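Local coordinates for protein CD1-2 antigen (PDB 3DBX) that probably presents lipid antigens to T cells, as other CD1 molecules do, with an MHC-like groove standing on an immunoglobulin-like domain, at residues A220-R225 / A266-H271; S213-P218 / A245-Q250. All coordinates share one frame; numbering follows the deposited sequence.

Contact 1: residues A220-R225 / A266-H271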
loop_
_atom_site.group_PDB
_atom_site.type_symbol
_atom_site.label_atom_id
_atom_site.label_comp_id
_atom_site.label_asym_id
_atom_site.label_seq_id
_atom_site.Cartn_x
_atom_site.Cartn_y
_atom_site.Cartn_z
ATOM N N ALA A 220 -8.965 13.266 -8.835
ATOM C CA ALA A 220 -9.760 12.853 -9.967
ATOM C C ALA A 220 -9.222 13.528 -11.219
ATOM O O ALA A 220 -9.055 14.746 -11.257
ATOM C CB ALA A 220 -11.210 13.144 -9.774
ATOM N N VAL A 221 -8.951 12.710 -12.223
ATOM C CA VAL A 221 -8.358 13.151 -13.481
ATOM C C VAL A 221 -9.346 12.778 -14.575
ATOM O O VAL A 221 -9.710 11.590 -14.708
ATOM C CB VAL A 221 -7.053 12.427 -13.744
ATOM C CG1 VAL A 221 -6.473 12.873 -15.091
ATOM C CG2 VAL A 221 -6.049 12.674 -12.592
ATOM N N THR A 222 -9.816 13.782 -15.323
ATOM C CA THR A 222 -10.751 13.534 -16.403
ATOM C C THR A 222 -10.220 14.136 -17.710
ATOM O O THR A 222 -9.349 15.007 -17.701
ATOM C CB THR A 222 -12.186 14.041 -16.092
ATOM O OG1 THR A 222 -12.162 15.450 -15.842
ATOM C CG2 THR A 222 -12.769 13.328 -14.829
ATOM N N TRP A 223 -10.733 13.619 -18.822
ATOM C CA TRP A 223 -10.413 14.141 -20.131
ATOM C C TRP A 223 -11.552 14.984 -20.568
ATOM O O TRP A 223 -12.694 14.656 -20.290
ATOM C CB TRP A 223 -10.193 12.992 -21.095
ATOM C CG TRP A 223 -8.836 12.377 -20.876
ATOM C CD1 TRP A 223 -8.528 11.287 -20.085
ATOM C CD2 TRP A 223 -7.606 12.837 -21.429
ATOM N NE1 TRP A 223 -7.174 11.060 -20.124
ATOM C CE2 TRP A 223 -6.589 11.989 -20.950
ATOM C CE3 TRP A 223 -7.263 13.893 -22.293
ATOM C CZ2 TRP A 223 -5.259 12.168 -21.293
ATOM C CZ3 TRP A 223 -5.929 14.060 -22.635
ATOM C CH2 TRP A 223 -4.954 13.226 -22.127
ATOM N N LEU A 224 -11.248 16.085 -21.239
ATOM C CA LEU A 224 -12.288 16.920 -21.836
ATOM C C LEU A 224 -12.124 16.894 -23.358
ATOM O O LEU A 224 -10.996 16.985 -23.862
ATOM C CB LEU A 224 -12.222 18.355 -21.307
ATOM C CG LEU A 224 -12.273 18.614 -19.790
ATOM C CD1 LEU A 224 -11.672 19.979 -19.504
ATOM C CD2 LEU A 224 -13.664 18.545 -19.271
ATOM N N ARG A 225 -13.241 16.696 -24.060
ATOM C CA ARG A 225 -13.289 16.732 -25.529
ATOM C C ARG A 225 -14.135 17.962 -25.875
ATOM O O ARG A 225 -15.316 18.039 -25.510
ATOM C CB ARG A 225 -13.902 15.438 -26.091
ATOM C CG ARG A 225 -14.184 15.445 -27.584
ATOM C CD ARG A 225 -14.983 14.210 -28.040
ATOM N NE ARG A 225 -14.302 12.937 -27.750
ATOM C CZ ARG A 225 -14.813 11.950 -27.006
ATOM N NH1 ARG A 225 -16.029 12.063 -26.472
ATOM N NH2 ARG A 225 -14.110 10.837 -26.802
ATOM N N ALA A 266 -8.011 18.070 -23.606
ATOM C CA ALA A 266 -7.309 18.528 -22.410
ATOM C C ALA A 266 -7.585 17.570 -21.261
ATOM O O ALA A 266 -8.697 17.021 -21.174
ATOM C CB ALA A 266 -7.773 19.930 -22.009
ATOM N N CYS A 267 -6.560 17.387 -20.408
ATOM C CA CYS A 267 -6.640 16.678 -19.132
ATOM C C CYS A 267 -7.005 17.676 -18.016
ATOM O O CYS A 267 -6.370 18.715 -17.923
ATOM C CB CYS A 267 -5.243 16.086 -18.839
ATOM S SG CYS A 267 -5.238 15.049 -17.419
ATOM N N ARG A 268 -8.022 17.374 -17.207
ATOM C CA ARG A 268 -8.374 18.190 -16.066
ATOM C C ARG A 268 -8.174 17.385 -14.771
ATOM O O ARG A 268 -8.572 16.207 -14.681
ATOM C CB ARG A 268 -9.816 18.721 -16.186
ATOM C CG ARG A 268 -10.217 19.649 -15.002
ATOM C CD ARG A 268 -11.373 20.564 -15.287
ATOM N NE ARG A 268 -12.655 19.861 -15.306
ATOM C CZ ARG A 268 -13.743 20.283 -15.945
ATOM N NH1 ARG A 268 -13.760 21.432 -16.616
ATOM N NH2 ARG A 268 -14.830 19.541 -15.912
ATOM N N VAL A 269 -7.522 18.019 -13.798
ATOM C CA VAL A 269 -7.142 17.371 -12.529
ATOM C C VAL A 269 -7.791 18.113 -11.385
ATOM O O VAL A 269 -7.630 19.334 -11.229
ATOM C CB VAL A 269 -5.612 17.339 -12.303
ATOM C CG1 VAL A 269 -5.277 16.442 -11.148
ATOM C CG2 VAL A 269 -4.877 16.820 -13.528
ATOM N N GLN A 270 -8.548 17.377 -10.591
ATOM C CA GLN A 270 -9.218 17.939 -9.424
ATOM C C GLN A 270 -8.490 17.290 -8.226
ATOM O O GLN A 270 -8.244 16.074 -8.205
ATOM C CB GLN A 270 -10.712 17.597 -9.497
ATOM C CG GLN A 270 -11.555 17.835 -8.198
ATOM C CD GLN A 270 -12.997 17.295 -8.315
ATOM O OE1 GLN A 270 -13.260 16.306 -9.032
ATOM N NE2 GLN A 270 -13.936 17.961 -7.647
ATOM N N HIS A 271 -8.043 18.126 -7.289
ATOM C CA HIS A 271 -7.315 17.684 -6.106
ATOM C C HIS A 271 -7.622 18.673 -5.005
ATOM O O HIS A 271 -7.741 19.864 -5.259
ATOM C CB HIS A 271 -5.806 17.622 -6.382
ATOM C CG HIS A 271 -5.029 16.971 -5.263
ATOM N ND1 HIS A 271 -4.358 17.695 -4.304
ATOM C CD2 HIS A 271 -4.876 15.670 -4.925
ATOM C CE1 HIS A 271 -3.793 16.863 -3.441
ATOM N NE2 HIS A 271 -4.079 15.625 -3.807
#

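Contact 2: residues S213-P218 / A245-Q250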
loop_
_atom_site.group_PDB
_atom_site.type_symbol
_atom_site.label_atom_id
_atom_site.label_comp_id
_atom_site.label_asym_id
_atom_site.label_seq_id
_atom_site.Cartn_x
_atom_site.Cartn_y
_atom_site.Cartn_z
ATOM N N SER A 213 3.532 14.185 -8.093
ATOM C CA SER A 213 3.946 15.083 -6.991
ATOM C C SER A 213 2.920 15.414 -5.953
ATOM O O SER A 213 3.197 16.263 -5.081
ATOM C CB SER A 213 4.576 16.390 -7.515
ATOM O OG SER A 213 5.788 16.094 -8.193
ATOM N N PHE A 214 1.759 14.751 -5.981
ATOM C CA PHE A 214 0.648 15.238 -5.161
ATOM C C PHE A 214 0.410 14.528 -3.829
ATOM O O PHE A 214 0.645 13.334 -3.680
ATOM C CB PHE A 214 -0.657 15.265 -5.961
ATOM C CG PHE A 214 -1.076 13.917 -6.496
ATOM C CD1 PHE A 214 -0.663 13.507 -7.743
ATOM C CD2 PHE A 214 -1.942 13.110 -5.770
ATOM C CE1 PHE A 214 -1.103 12.260 -8.279
ATOM C CE2 PHE A 214 -2.351 11.880 -6.245
ATOM C CZ PHE A 214 -1.915 11.439 -7.506
ATOM N N TYR A 215 -0.083 15.286 -2.861
ATOM C CA TYR A 215 -0.462 14.677 -1.592
ATOM C C TYR A 215 -1.590 15.548 -1.031
ATOM O O TYR A 215 -1.496 16.766 -1.085
ATOM C CB TYR A 215 0.752 14.619 -0.627
ATOM C CG TYR A 215 0.387 13.919 0.671
ATOM C CD1 TYR A 215 -0.006 14.639 1.789
ATOM C CD2 TYR A 215 0.373 12.528 0.741
ATOM C CE1 TYR A 215 -0.391 13.992 2.970
ATOM C CE2 TYR A 215 -0.003 11.865 1.919
ATOM C CZ TYR A 215 -0.381 12.602 3.025
ATOM O OH TYR A 215 -0.741 11.930 4.180
ATOM N N PRO A 216 -2.643 14.946 -0.454
ATOM C CA PRO A 216 -2.926 13.540 -0.180
ATOM C C PRO A 216 -3.304 12.713 -1.431
ATOM O O PRO A 216 -3.341 13.242 -2.536
ATOM C CB PRO A 216 -4.064 13.609 0.856
ATOM C CG PRO A 216 -4.744 14.932 0.609
ATOM C CD PRO A 216 -3.647 15.855 0.136
ATOM N N ARG A 217 -3.589 11.433 -1.228
ATOM C CA ARG A 217 -3.791 10.474 -2.307
ATOM C C ARG A 217 -5.021 10.674 -3.196
ATOM O O ARG A 217 -4.946 10.368 -4.404
ATOM C CB ARG A 217 -3.867 9.063 -1.696
ATOM C CG ARG A 217 -3.695 7.885 -2.708
ATOM C CD ARG A 217 -3.882 6.570 -1.954
ATOM N NE ARG A 217 -3.417 5.394 -2.708
ATOM C CZ ARG A 217 -4.156 4.690 -3.569
ATOM N NH1 ARG A 217 -5.403 5.066 -3.850
ATOM N NH2 ARG A 217 -3.640 3.619 -4.180
ATOM N N PRO A 218 -6.203 11.013 -2.604
ATOM C CA PRO A 218 -7.398 11.105 -3.462
ATOM C C PRO A 218 -7.239 12.166 -4.543
ATOM O O PRO A 218 -6.667 13.223 -4.283
ATOM C CB PRO A 218 -8.486 11.530 -2.478
ATOM C CG PRO A 218 -8.014 10.969 -1.165
ATOM C CD PRO A 218 -6.558 11.220 -1.185
ATOM N N ALA A 245 8.784 7.661 -3.031
ATOM C CA ALA A 245 9.435 7.459 -1.738
ATOM C C ALA A 245 9.165 8.574 -0.721
ATOM O O ALA A 245 9.296 8.360 0.499
ATOM C CB ALA A 245 10.948 7.269 -1.917
ATOM N N ASP A 246 8.765 9.745 -1.203
ATOM C CA ASP A 246 8.629 10.929 -0.325
ATOM C C ASP A 246 7.202 11.164 0.172
ATOM O O ASP A 246 6.826 12.289 0.484
ATOM C CB ASP A 246 9.174 12.186 -1.038
ATOM C CG ASP A 246 8.394 12.564 -2.309
ATOM O OD1 ASP A 246 7.541 11.792 -2.818
ATOM O OD2 ASP A 246 8.619 13.692 -2.810
ATOM N N LEU A 247 6.403 10.102 0.219
ATOM C CA LEU A 247 4.977 10.199 0.499
ATOM C C LEU A 247 4.303 11.254 -0.384
ATOM O O LEU A 247 3.641 12.152 0.126
ATOM C CB LEU A 247 4.712 10.504 1.994
ATOM C CG LEU A 247 3.337 10.146 2.564
ATOM C CD1 LEU A 247 2.922 8.732 2.162
ATOM C CD2 LEU A 247 3.321 10.269 4.070
ATOM N N THR A 248 4.506 11.160 -1.699
ATOM C CA THR A 248 3.636 11.815 -2.680
ATOM C C THR A 248 3.163 10.710 -3.663
ATOM O O THR A 248 3.588 9.567 -3.564
ATOM C CB THR A 248 4.314 12.924 -3.456
ATOM O OG1 THR A 248 5.443 12.394 -4.123
ATOM C CG2 THR A 248 4.744 14.119 -2.564
ATOM N N TYR A 249 2.283 11.035 -4.601
ATOM C CA TYR A 249 1.720 10.004 -5.481
ATOM C C TYR A 249 1.777 10.453 -6.943
ATOM O O TYR A 249 2.023 11.606 -7.208
ATOM C CB TYR A 249 0.267 9.696 -5.078
ATOM C CG TYR A 249 0.138 9.072 -3.693
ATOM C CD1 TYR A 249 0.250 7.690 -3.520
ATOM C CD2 TYR A 249 -0.072 9.876 -2.568
ATOM C CE1 TYR A 249 0.132 7.122 -2.272
ATOM C CE2 TYR A 249 -0.180 9.309 -1.288
ATOM C CZ TYR A 249 -0.068 7.938 -1.158
ATOM O OH TYR A 249 -0.188 7.332 0.059
ATOM N N GLN A 250 1.541 9.513 -7.869
ATOM C CA GLN A 250 1.582 9.731 -9.298
ATOM C C GLN A 250 0.480 8.861 -9.945
ATOM O O GLN A 250 0.194 7.795 -9.469
ATOM C CB GLN A 250 2.872 9.111 -9.816
ATOM C CG GLN A 250 3.822 10.094 -10.271
ATOM C CD GLN A 250 5.054 9.470 -10.832
ATOM O OE1 GLN A 250 6.066 9.309 -10.134
ATOM N NE2 GLN A 250 5.004 9.154 -12.105
#

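Contact 1: residues A220-R225 / A266-H271
Three pairs of backbone hydrogen bonds join Ala220 to Gln270, Thr222 to Arg268 and Leu224 to Ala266, setting segments 220-225 and 266-271 antiparallel as neighbours in one sheet of the immunoglobulin C1-set sandwich. The bond from Leu224 N to Ala266 O is short, 2.7 Å, whereas its return, Ala266 N to Leu224 O, is stretched to 3.2 Å. The Thr222-Arg268 pair is even, with Arg268 N reaching Thr222 O at 2.8 Å and 174° at the hydrogen. Between these rungs lie the non-hydrogen-bonded pairs Val221-Val269 and Trp223-Cys267, whose side chains enter the core. There Cys267 forms the disulfide to Cys209 of the opposite sheet, and Trp223 packs beside it on Leu207 and Cys209: the cysteine-tryptophan core characteristic of immunoglobulin domains. Cys267 CB lies over the rim of one indole face, and SG stands 4.9 Å from the centroid of the Trp223 six-membered ring, a sulfur-aromatic contact. Beta-branched valines suit extended strands and fill the core compactly; Val221 CG2 meets Val269 CG1 side by side at 4.1 Å. The opposite face of the sheet carries Ala220, Thr222, Leu224, Ala266, Arg268 and Gln270. On it the Arg268 chain leaves its backbone extended and then bends at chi3 (74°), which lays the guanidinium on Leu224, with CD2 3.7 Å from Arg268 NH2 over one flat face. A long arginine can thus shelter leucine with its apolar and flat parts. On the core side, Val221 CG1, anti to its backbone N (chi1 178°), presses on Cys267 SG at 3.4 Å.

Contact 2: residues S213-P218 / A245-Q250
Phe214 and Tyr249 form an antiparallel hydrogen-bonded pair, Tyr249 N giving to Phe214 O at 3.0 Å. Two residues, Ser213 and Phe214, stand opposite the single Tyr249, a G1 beta bulge at the end of an immunoglobulin C1-set sheet. The return bond, from Phe214 N to Tyr249 O, is weak at 3.4 Å. The bulge needs a positive phi (79°), which glycine takes most easily but serine occupies here, Ser213 OG being held by a basic side chain of another protein chain. Within 245-250, Thr248 OG1 donates to Asp246 OD1 in a short bond on the syn side of the carboxylate, and is also hydrogen-bonded by Asn244 ND2; Asp246 OD2 pairs with a basic side chain of that other chain. Threonine supplies both this hydroxyl and a methyl, CG2, against the Ser213 carbonyl. Leu247 O, 3.3 Å from Tyr215 CD2, accepts from Arg187, which also makes a cation-pi contact with the Tyr215 ring. The two tyrosine rings run alongside each other, Tyr215 CD2 at the edge of the Tyr249 ring, and their hydroxyls share one carboxylate: Tyr215 OH bonds to OD1 and Tyr249 OH to OD2 of Asp37, in the MHC-like domain. Tyrosine suits both places because its ring packs while its distant hydroxyl ties the two domains together. Phe214 turns its ring across Tyr249, setting Tyr249 CB over its face, a CH-pi contact 4.0 Å from the centroid. Arginine's methylenes supply apolar contact: the straight aliphatic part of Arg217 crosses one Tyr249 ring face, a CH-pi contact with CG 3.8 Å from the centroid.

In the fold
Contacts 1 and 2 belong to the same C1-set domain, their centres about 17 Å apart. Contact 1 lies within one sheet of the sandwich and contact 2 at the end of the other; segments 213-218 and 220-225 follow closely in the chain, and strand 249-257 precedes strand 265-270. His271 bridges them directly: its NE2 is 2.8 Å from Pro216 O, a probable hydrogen bond, and its ring meets that of Phe214. Val221 of contact 1 also packs on Leu251, just beyond the end of contact 2. Through Asp37, contact 2 reaches the MHC-like domain that probably holds lipid; contact 1 lies farther from the chain's centre.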